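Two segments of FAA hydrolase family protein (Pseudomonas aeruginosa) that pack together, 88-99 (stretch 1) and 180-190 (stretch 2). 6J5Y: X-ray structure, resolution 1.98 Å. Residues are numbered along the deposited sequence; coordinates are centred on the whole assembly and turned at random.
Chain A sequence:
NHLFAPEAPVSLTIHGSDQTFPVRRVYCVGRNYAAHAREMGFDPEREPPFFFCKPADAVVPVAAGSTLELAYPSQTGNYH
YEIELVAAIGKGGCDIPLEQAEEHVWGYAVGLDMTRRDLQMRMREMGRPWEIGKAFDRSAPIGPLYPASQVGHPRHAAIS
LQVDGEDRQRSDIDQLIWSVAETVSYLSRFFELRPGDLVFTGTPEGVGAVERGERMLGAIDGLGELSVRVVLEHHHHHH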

# COMPACT_ATOMS: atom_id res chain seq x y z
N ALA A 88 5.39 5.40 -6.22
CA ALA A 88 6.81 4.99 -6.25
C ALA A 88 7.70 6.24 -6.41
O ALA A 88 7.43 7.05 -7.33
N ILE A 89 8.70 6.37 -5.54
CA ILE A 89 9.65 7.53 -5.51
C ILE A 89 10.73 7.32 -6.57
O ILE A 89 11.39 6.28 -6.52
N GLY A 90 10.89 8.28 -7.48
CA GLY A 90 11.96 8.28 -8.49
C GLY A 90 13.09 9.20 -8.10
O GLY A 90 14.21 8.94 -8.51
N LYS A 91 12.79 10.25 -7.35
CA LYS A 91 13.76 11.30 -6.97
C LYS A 91 13.67 11.49 -5.45
O LYS A 91 12.57 11.77 -4.93
N GLY A 92 14.78 11.35 -4.74
CA GLY A 92 14.79 11.51 -3.27
C GLY A 92 14.70 12.96 -2.78
O GLY A 92 14.54 13.90 -3.59
N GLY A 93 14.85 13.14 -1.47
CA GLY A 93 15.06 14.47 -0.87
C GLY A 93 14.47 14.57 0.52
O GLY A 93 13.72 13.65 0.92
N CYS A 94 14.73 15.69 1.18
CA CYS A 94 14.35 16.02 2.58
C CYS A 94 13.50 17.29 2.53
O CYS A 94 13.85 18.18 1.71
N ASP A 95 12.49 17.38 3.39
CA ASP A 95 11.67 18.61 3.53
C ASP A 95 11.28 19.11 2.14
O ASP A 95 11.51 20.29 1.87
N ILE A 96 10.68 18.24 1.33
CA ILE A 96 10.30 18.54 -0.08
C ILE A 96 9.09 19.46 -0.05
O ILE A 96 8.02 19.11 0.48
N PRO A 97 9.21 20.66 -0.66
CA PRO A 97 8.07 21.57 -0.80
C PRO A 97 6.84 20.91 -1.48
O PRO A 97 7.01 20.14 -2.40
N LEU A 98 5.64 21.25 -1.02
CA LEU A 98 4.36 20.71 -1.56
C LEU A 98 4.30 20.91 -3.08
O LEU A 98 3.86 19.99 -3.77
N GLU A 99 4.77 22.04 -3.57
CA GLU A 99 4.67 22.43 -5.01
C GLU A 99 5.50 21.51 -5.92
O GLU A 99 5.16 21.41 -7.10
N VAL A 180 -1.22 12.70 -2.28
CA VAL A 180 0.12 12.16 -2.61
C VAL A 180 1.17 13.22 -2.28
O VAL A 180 2.20 12.89 -1.64
N ALA A 181 0.95 14.46 -2.73
CA ALA A 181 1.90 15.59 -2.61
C ALA A 181 2.18 15.89 -1.14
O ALA A 181 3.33 16.05 -0.78
N GLU A 182 1.13 16.00 -0.34
CA GLU A 182 1.24 16.19 1.12
C GLU A 182 1.98 15.01 1.79
O GLU A 182 2.81 15.28 2.69
N THR A 183 1.65 13.77 1.44
CA THR A 183 2.24 12.57 2.10
C THR A 183 3.74 12.55 1.79
O THR A 183 4.54 12.24 2.68
N VAL A 184 4.14 12.85 0.55
CA VAL A 184 5.58 12.88 0.17
C VAL A 184 6.29 14.00 0.93
O VAL A 184 7.34 13.73 1.51
N SER A 185 5.76 15.23 0.94
CA SER A 185 6.30 16.36 1.73
C SER A 185 6.43 15.94 3.18
O SER A 185 7.53 16.09 3.73
N TYR A 186 5.37 15.42 3.79
CA TYR A 186 5.38 15.21 5.27
C TYR A 186 6.31 14.04 5.63
O TYR A 186 7.09 14.16 6.56
N LEU A 187 6.26 12.94 4.89
CA LEU A 187 7.20 11.80 5.06
C LEU A 187 8.64 12.33 5.03
O LEU A 187 9.47 11.91 5.88
N SER A 188 8.92 13.24 4.09
CA SER A 188 10.29 13.78 3.84
C SER A 188 10.77 14.68 5.00
O SER A 188 11.93 15.04 4.94
N ARG A 189 9.90 15.07 5.95
CA ARG A 189 10.33 15.74 7.21
C ARG A 189 11.01 14.74 8.16
O ARG A 189 11.90 15.17 8.88
N PHE A 190 10.55 13.48 8.18
CA PHE A 190 10.96 12.43 9.14
C PHE A 190 12.06 11.50 8.61
O PHE A 190 12.78 10.88 9.45

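Packing of the 88-99 segment, mostly loop, against the 180-190 helix of the FAA hydrolase family protein; the two bury 489 Å² between them, both sides summed. The main bump is Leu98. Its CA-to-CB bond points sideways, but the m,t rotamer (chi1 -61°, chi2 175°) carries its end into a hollow of the helix lined by Ala181, Glu182, Ser185 and Tyr186. There Leu98 CD2 lies 3.9 Å from Glu182 CA, 3.3 Å from Ser185 OG and 4.1 Å from Tyr186 CE1, meeting the tyrosine ring obliquely. Ala181 points toward the loop, and its methyl CB lies 4.1 Å from Leu98 O. Further along, Val184 (t) is a branched bump met by two isoleucines. Ile96 (m,t) brings CD1 to 4.1 Å from Val184 CG1, and Ile89 (m,m), at the end of its strand, extends CD1 to 4.2 Å from Val184 CG2.

Two serines tie the loop backbone down where it comes close to the helix. Ser185 (m) donates from OG to Ile96 O in a very short hydrogen bond of 2.5 Å. Ser188 (p) points toward the loop; its OG accepts from Ile96 N at 2.9 Å while donating to Ser185 O at 2.6 Å, so one hydroxyl links helix and loop. Ser188 O in turn accepts a hydrogen bond from Asp95 N at 2.9 Å, nearly straight at 176°, and Cys94 CA adds a CA-H...O contact to the same oxygen at 3.5 Å. Gly93 fits just before this, its O 3.8 Å from Ser188 CB; its backbone angles by themselves call for glycine. At the exposed edge Asp95 (m) starts away from the helix, yet its end returns, placing OD1 3.4 Å from Arg189 CA, a contact with the backbone rather than the guanidinium.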

# COMPACT_ATOMS: atom_id res chain seq x y z
CB ALA A 88 7.05 4.00 -7.36
CB ILE A 89 10.29 7.69 -4.11
CG1 ILE A 89 9.24 7.92 -3.02
CG2 ILE A 89 11.34 8.80 -4.15
CD1 ILE A 89 8.27 9.05 -3.28
CB LYS A 91 13.46 12.57 -7.79
CG LYS A 91 14.50 13.68 -7.70
CD LYS A 91 14.24 14.84 -8.66
CE LYS A 91 13.28 15.87 -8.10
NZ LYS A 91 13.39 17.17 -8.81
CB CYS A 94 15.57 16.32 3.44
SG CYS A 94 16.79 14.99 3.45
CB ASP A 95 12.43 19.72 4.27
CG ASP A 95 12.69 19.39 5.73
OD1 ASP A 95 12.32 18.30 6.16
OD2 ASP A 95 13.22 20.25 6.42
CB ILE A 96 10.03 17.25 -0.87
CG1 ILE A 96 11.25 16.31 -0.87
CG2 ILE A 96 9.57 17.58 -2.28
CD1 ILE A 96 10.93 14.89 -1.29
CB PRO A 97 8.66 22.70 -1.65
CG PRO A 97 10.14 22.70 -1.25
CD PRO A 97 10.47 21.22 -1.18
CB LEU A 98 3.16 21.39 -0.90
CG LEU A 98 3.05 21.22 0.61
CD1 LEU A 98 1.89 22.05 1.15
CD2 LEU A 98 2.87 19.76 0.98
CB GLU A 99 5.09 23.88 -5.18
CG GLU A 99 4.14 24.86 -4.49
CD GLU A 99 4.45 25.12 -3.04
OE1 GLU A 99 5.50 24.65 -2.61
OE2 GLU A 99 3.64 25.81 -2.34
CB VAL A 180 0.20 11.69 -4.08
CG1 VAL A 180 1.64 11.40 -4.47
CG2 VAL A 180 -0.68 10.47 -4.31
CB ALA A 181 1.35 16.81 -3.32
CB GLU A 182 -0.17 16.32 1.69
CG GLU A 182 -0.78 17.69 1.49
CD GLU A 182 -2.28 17.68 1.67
OE1 GLU A 182 -2.93 16.85 1.04
OE2 GLU A 182 -2.78 18.48 2.46
CB THR A 183 1.52 11.25 1.73
OG1 THR A 183 1.70 10.95 0.35
CG2 THR A 183 0.05 11.27 2.04
CB VAL A 184 5.72 13.03 -1.36
CG1 VAL A 184 7.12 13.42 -1.79
CG2 VAL A 184 5.24 11.76 -2.05
CB SER A 185 5.48 17.63 1.64
OG SER A 185 5.69 18.23 0.39
CB TYR A 186 3.97 15.14 5.83
CG TYR A 186 3.13 16.37 5.56
CD1 TYR A 186 3.72 17.58 5.23
CD2 TYR A 186 1.76 16.32 5.64
CE1 TYR A 186 2.96 18.71 4.99
CE2 TYR A 186 0.98 17.45 5.42
CZ TYR A 186 1.58 18.64 5.06
OH TYR A 186 0.82 19.75 4.80
CB LEU A 187 6.92 10.81 3.93
CG LEU A 187 7.13 9.32 4.15
CD1 LEU A 187 6.61 8.80 5.49
CD2 LEU A 187 6.48 8.58 2.99
CB SER A 188 10.37 14.51 2.51
OG SER A 188 9.79 15.81 2.57
CB ARG A 189 9.15 16.35 7.97
CG ARG A 189 8.55 17.56 7.29
CD ARG A 189 7.35 18.13 8.05
NE ARG A 189 6.78 19.24 7.28
CZ ARG A 189 5.67 19.90 7.58
NH1 ARG A 189 4.98 19.59 8.65
NH2 ARG A 189 5.26 20.88 6.79
CB PHE A 190 9.73 11.63 9.54
CG PHE A 190 8.75 12.46 10.31
CD1 PHE A 190 8.91 12.67 11.67
CD2 PHE A 190 7.69 13.07 9.67
CE1 PHE A 190 8.02 13.45 12.38
CE2 PHE A 190 6.79 13.85 10.38
CZ PHE A 190 6.94 14.01 11.75